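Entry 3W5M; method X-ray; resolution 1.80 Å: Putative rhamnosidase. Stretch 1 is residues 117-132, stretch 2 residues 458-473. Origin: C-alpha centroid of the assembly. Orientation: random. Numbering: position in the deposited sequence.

Stretch 1 (117-132) QWSAKWISAPAPLTEA
Stretch 2 458-473: WLAVRGADNDVPEQIV

What receives the start of stretch 2? Leu 459 (m, t), on the strand 459-460, points toward stretch 1, and its CB lies 3.7 Å from CG of Pro 126. Pro 126 sits at the N-cap position of the short helix 127-130, whose Leu 129 (m, t) brings CG within 4.1 Å of Leu 459 CD1, so the contact is apolar. Val 461 (m) sets CG2 4.1 Å from CG2 of Ile 123 (p, t).

How do the backbones pair? They run antiparallel, with Ser 124 opposite Arg 462 (CA to CA 5.5 Å) and Ile 123 opposite Gly 463 (CA to CA 4.7 Å). Ser 124 N donates to Arg 462 O and Arg 462 N to Ser 124 O, both at 3.0 Å and nearly straight; Ala 464 N reaches Trp 122 O at 3.3 Å.

Where does Arg 462 go? Its chain (p, t, m) shares a sheet face with Ser 124 and passes Pro 126, with Arg 462 CD 3.9 Å from Pro 126 CA. NH1 stays 4.3 Å from Glu 131 OE1, beyond a salt bridge.

What closes the contact? Ala 464 CB packs 3.9 Å from Trp 122 CB. Farther on, Ile 472 (m, t) points toward stretch 1: CD1 lies 4.4 Å from Trp 122 CZ2, and CG2 3.7 Å from Trp 118 NE1. One water accepts from Trp 118 NE1 and donates to Ile 472 O, each 2.8 Å from its oxygen.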

# COMPACT_ATOMS: atom_id res chain seq x y z
N GLN A 117 19.37 -5.41 21.90
CA GLN A 117 18.37 -5.51 22.95
C GLN A 117 17.40 -6.67 22.72
O GLN A 117 16.58 -6.97 23.61
CB GLN A 117 17.64 -4.17 23.13
CG GLN A 117 18.44 -3.13 23.89
CD GLN A 117 19.58 -2.55 23.07
OE1 GLN A 117 20.72 -2.99 23.18
NE2 GLN A 117 19.28 -1.57 22.24
N TRP A 118 17.54 -7.35 21.58
CA TRP A 118 16.79 -8.58 21.31
C TRP A 118 17.60 -9.78 21.76
O TRP A 118 18.80 -9.90 21.46
CB TRP A 118 16.51 -8.77 19.83
CG TRP A 118 15.57 -7.81 19.20
CD1 TRP A 118 15.87 -6.59 18.64
CD2 TRP A 118 14.17 -8.02 18.97
NE1 TRP A 118 14.73 -6.01 18.11
CE2 TRP A 118 13.67 -6.87 18.30
CE3 TRP A 118 13.27 -9.05 19.33
CZ2 TRP A 118 12.32 -6.73 17.96
CZ3 TRP A 118 11.91 -8.90 18.97
CH2 TRP A 118 11.46 -7.75 18.29
N SER A 119 16.95 -10.70 22.47
CA SER A 119 17.55 -12.00 22.68
C SER A 119 16.72 -13.13 22.03
O SER A 119 17.10 -14.31 22.06
CB SER A 119 17.72 -12.25 24.17
OG SER A 119 16.45 -12.23 24.79
N ALA A 120 15.58 -12.76 21.45
CA ALA A 120 14.71 -13.70 20.75
C ALA A 120 15.45 -14.35 19.55
O ALA A 120 16.40 -13.77 19.03
CB ALA A 120 13.45 -12.98 20.29
N LYS A 121 15.02 -15.54 19.14
CA LYS A 121 15.52 -16.19 17.92
C LYS A 121 14.44 -16.27 16.84
O LYS A 121 13.25 -16.47 17.15
CB LYS A 121 15.98 -17.63 18.20
CG LYS A 121 16.79 -17.85 19.48
CD LYS A 121 18.15 -17.21 19.43
CE LYS A 121 19.05 -17.87 20.48
NZ LYS A 121 20.06 -16.91 21.02
N TRP A 122 14.87 -16.15 15.59
CA TRP A 122 13.95 -16.34 14.47
C TRP A 122 13.51 -17.79 14.42
O TRP A 122 14.35 -18.70 14.40
CB TRP A 122 14.63 -15.97 13.17
CG TRP A 122 14.87 -14.51 13.03
CD1 TRP A 122 16.04 -13.82 13.31
CD2 TRP A 122 13.93 -13.55 12.58
NE1 TRP A 122 15.86 -12.48 13.05
CE2 TRP A 122 14.58 -12.29 12.58
CE3 TRP A 122 12.58 -13.62 12.16
CZ2 TRP A 122 13.94 -11.11 12.20
CZ3 TRP A 122 11.94 -12.44 11.79
CH2 TRP A 122 12.62 -11.21 11.81
N ILE A 123 12.20 -18.02 14.35
CA ILE A 123 11.70 -19.38 14.22
C ILE A 123 10.69 -19.53 13.08
O ILE A 123 9.97 -18.57 12.74
CB ILE A 123 11.06 -19.91 15.52
CG1 ILE A 123 9.86 -19.04 15.94
CG2 ILE A 123 12.09 -20.08 16.64
CD1 ILE A 123 9.11 -19.60 17.13
N SER A 124 10.61 -20.75 12.55
CA SER A 124 9.72 -21.11 11.44
C SER A 124 9.02 -22.41 11.79
O SER A 124 9.56 -23.20 12.57
CB SER A 124 10.52 -21.36 10.18
OG SER A 124 10.93 -20.18 9.54
N ALA A 125 7.85 -22.67 11.19
CA ALA A 125 7.27 -24.01 11.24
C ALA A 125 8.19 -24.98 10.48
O ALA A 125 8.89 -24.55 9.55
CB ALA A 125 5.88 -24.01 10.63
N PRO A 126 8.22 -26.28 10.87
CA PRO A 126 9.12 -27.24 10.22
C PRO A 126 8.68 -27.60 8.79
O PRO A 126 7.56 -27.24 8.39
CB PRO A 126 9.05 -28.45 11.15
CG PRO A 126 7.65 -28.38 11.69
CD PRO A 126 7.42 -26.92 11.93
N ALA A 127 9.55 -28.29 8.05
CA ALA A 127 9.36 -28.58 6.62
C ALA A 127 8.02 -29.23 6.22
O ALA A 127 7.44 -28.86 5.20
CB ALA A 127 10.54 -29.37 6.06
N PRO A 128 7.52 -30.19 7.03
CA PRO A 128 6.22 -30.79 6.71
C PRO A 128 5.05 -29.77 6.66
O PRO A 128 4.02 -30.04 6.04
CB PRO A 128 6.00 -31.79 7.87
CG PRO A 128 7.36 -32.11 8.39
CD PRO A 128 8.23 -30.91 8.12
N LEU A 129 5.22 -28.62 7.32
CA LEU A 129 4.16 -27.60 7.41
C LEU A 129 4.38 -26.41 6.44
O LEU A 129 3.43 -25.71 6.10
CB LEU A 129 4.00 -27.12 8.86
CG LEU A 129 3.63 -28.16 9.93
CD1 LEU A 129 3.47 -27.49 11.30
CD2 LEU A 129 2.36 -28.93 9.55
N THR A 130 5.61 -26.21 6.01
CA THR A 130 5.93 -25.04 5.18
C THR A 130 6.30 -25.42 3.74
O THR A 130 6.47 -24.54 2.90
CB THR A 130 7.10 -24.24 5.76
OG1 THR A 130 8.26 -25.08 5.88
CG2 THR A 130 6.73 -23.66 7.11
N GLU A 131 6.49 -26.71 3.47
CA GLU A 131 6.76 -27.13 2.10
C GLU A 131 5.61 -27.95 1.57
O GLU A 131 5.07 -28.81 2.26
CB GLU A 131 8.06 -27.91 2.00
CG GLU A 131 9.24 -27.06 1.58
CD GLU A 131 9.81 -26.28 2.74
OE1 GLU A 131 10.68 -26.84 3.46
OE2 GLU A 131 9.41 -25.10 2.93
N ALA A 132 5.24 -27.69 0.32
CA ALA A 132 4.28 -28.54 -0.37
C ALA A 132 4.90 -29.91 -0.54
O ALA A 132 6.14 -30.03 -0.62
CB ALA A 132 3.92 -27.94 -1.72
N TRP A 458 1.70 -31.59 18.11
CA TRP A 458 2.30 -30.49 17.33
C TRP A 458 3.80 -30.79 17.06
O TRP A 458 4.38 -31.68 17.68
CB TRP A 458 2.10 -29.18 18.08
CG TRP A 458 0.69 -28.66 18.03
CD1 TRP A 458 -0.48 -29.40 18.14
CD2 TRP A 458 0.28 -27.30 17.90
NE1 TRP A 458 -1.57 -28.57 18.05
CE2 TRP A 458 -1.13 -27.27 17.91
CE3 TRP A 458 0.98 -26.09 17.75
CZ2 TRP A 458 -1.86 -26.09 17.78
CZ3 TRP A 458 0.25 -24.92 17.62
CH2 TRP A 458 -1.17 -24.93 17.64
N LEU A 459 4.43 -30.06 16.13
CA LEU A 459 5.83 -30.37 15.79
C LEU A 459 6.79 -29.33 16.33
O LEU A 459 6.42 -28.16 16.43
CB LEU A 459 5.99 -30.49 14.27
CG LEU A 459 5.07 -31.50 13.57
CD1 LEU A 459 5.16 -31.35 12.05
CD2 LEU A 459 5.42 -32.92 14.03
N ALA A 460 8.02 -29.73 16.67
CA ALA A 460 9.04 -28.75 17.06
C ALA A 460 9.24 -27.75 15.92
O ALA A 460 9.27 -28.15 14.74
CB ALA A 460 10.37 -29.44 17.39
N VAL A 461 9.32 -26.47 16.26
CA VAL A 461 9.73 -25.43 15.30
C VAL A 461 11.18 -25.62 14.89
O VAL A 461 11.91 -26.39 15.50
CB VAL A 461 9.54 -24.01 15.87
CG1 VAL A 461 8.08 -23.73 16.12
CG2 VAL A 461 10.38 -23.80 17.12
N ARG A 462 11.61 -24.94 13.84
CA ARG A 462 13.02 -24.97 13.47
C ARG A 462 13.54 -23.55 13.56
O ARG A 462 12.75 -22.58 13.59
CB ARG A 462 13.20 -25.54 12.06
CG ARG A 462 12.35 -24.85 11.01
CD ARG A 462 12.49 -25.47 9.64
NE ARG A 462 13.75 -25.11 9.01
CZ ARG A 462 14.02 -25.31 7.72
NH1 ARG A 462 13.09 -25.85 6.92
NH2 ARG A 462 15.21 -24.95 7.24
N GLY A 463 14.85 -23.40 13.67
CA GLY A 463 15.46 -22.10 13.49
C GLY A 463 15.25 -21.79 12.02
O GLY A 463 15.33 -22.69 11.18
N ALA A 464 14.95 -20.54 11.73
CA ALA A 464 14.76 -20.07 10.37
C ALA A 464 16.10 -20.05 9.63
O ALA A 464 17.14 -19.81 10.23
CB ALA A 464 14.18 -18.68 10.42
N ASP A 465 16.06 -20.31 8.33
CA ASP A 465 17.27 -20.31 7.51
C ASP A 465 17.29 -19.08 6.63
O ASP A 465 18.07 -18.98 5.67
CB ASP A 465 17.34 -21.59 6.66
CG ASP A 465 16.35 -21.59 5.51
OD1 ASP A 465 15.20 -21.16 5.70
OD2 ASP A 465 16.74 -22.03 4.40
N ASN A 466 16.42 -18.14 6.97
CA ASN A 466 16.30 -16.86 6.31
C ASN A 466 17.52 -15.97 6.57
O ASN A 466 18.06 -15.94 7.68
CB ASN A 466 15.04 -16.14 6.85
CG ASN A 466 13.78 -17.03 6.85
OD1 ASN A 466 13.81 -18.20 7.23
ND2 ASN A 466 12.66 -16.45 6.47
N ASP A 467 17.95 -15.24 5.54
CA ASP A 467 18.91 -14.16 5.74
C ASP A 467 18.38 -13.21 6.81
O ASP A 467 17.19 -12.88 6.82
CB ASP A 467 19.13 -13.40 4.42
CG ASP A 467 19.72 -14.28 3.32
OD1 ASP A 467 20.86 -14.78 3.47
OD2 ASP A 467 19.03 -14.48 2.30
N VAL A 468 19.25 -12.80 7.72
CA VAL A 468 18.89 -11.88 8.78
C VAL A 468 18.92 -10.46 8.21
O VAL A 468 19.94 -10.05 7.63
CB VAL A 468 19.89 -11.97 9.97
CG1 VAL A 468 19.56 -10.95 11.03
CG2 VAL A 468 19.90 -13.37 10.58
N PRO A 469 17.81 -9.69 8.36
CA PRO A 469 17.83 -8.28 7.95
C PRO A 469 18.94 -7.54 8.65
O PRO A 469 19.18 -7.78 9.83
CB PRO A 469 16.49 -7.72 8.46
CG PRO A 469 15.62 -8.91 8.65
CD PRO A 469 16.49 -10.12 8.86
N GLU A 470 19.60 -6.62 7.93
CA GLU A 470 20.66 -5.78 8.50
C GLU A 470 20.22 -4.98 9.73
O GLU A 470 20.98 -4.82 10.69
CB GLU A 470 21.23 -4.84 7.42
CG GLU A 470 22.06 -5.58 6.38
CD GLU A 470 22.51 -4.71 5.20
OE1 GLU A 470 22.77 -3.50 5.37
OE2 GLU A 470 22.61 -5.25 4.07
N GLN A 471 18.99 -4.47 9.71
CA GLN A 471 18.47 -3.62 10.78
C GLN A 471 17.07 -4.09 11.16
O GLN A 471 16.30 -4.47 10.28
CB GLN A 471 18.37 -2.19 10.30
CG GLN A 471 19.67 -1.60 9.79
CD GLN A 471 19.49 -0.12 9.57
OE1 GLN A 471 19.14 0.61 10.50
NE2 GLN A 471 19.68 0.33 8.34
N ILE A 472 16.76 -4.08 12.45
CA ILE A 472 15.41 -4.30 12.96
C ILE A 472 15.01 -2.98 13.61
O ILE A 472 15.62 -2.54 14.60
CB ILE A 472 15.37 -5.47 13.96
CG1 ILE A 472 16.00 -6.72 13.31
CG2 ILE A 472 13.94 -5.71 14.47
CD1 ILE A 472 16.14 -7.93 14.23
N VAL A 473 14.02 -2.30 13.02
CA VAL A 473 13.72 -0.92 13.40
C VAL A 473 12.25 -0.78 13.79
O VAL A 473 11.42 -1.47 13.21
CB VAL A 473 14.05 0.08 12.24
CG1 VAL A 473 15.55 0.02 11.93
CG2 VAL A 473 13.26 -0.27 10.98
O HOH W 1 15.67 -3.48 17.27
O HOH W 2 12.94 -21.59 7.54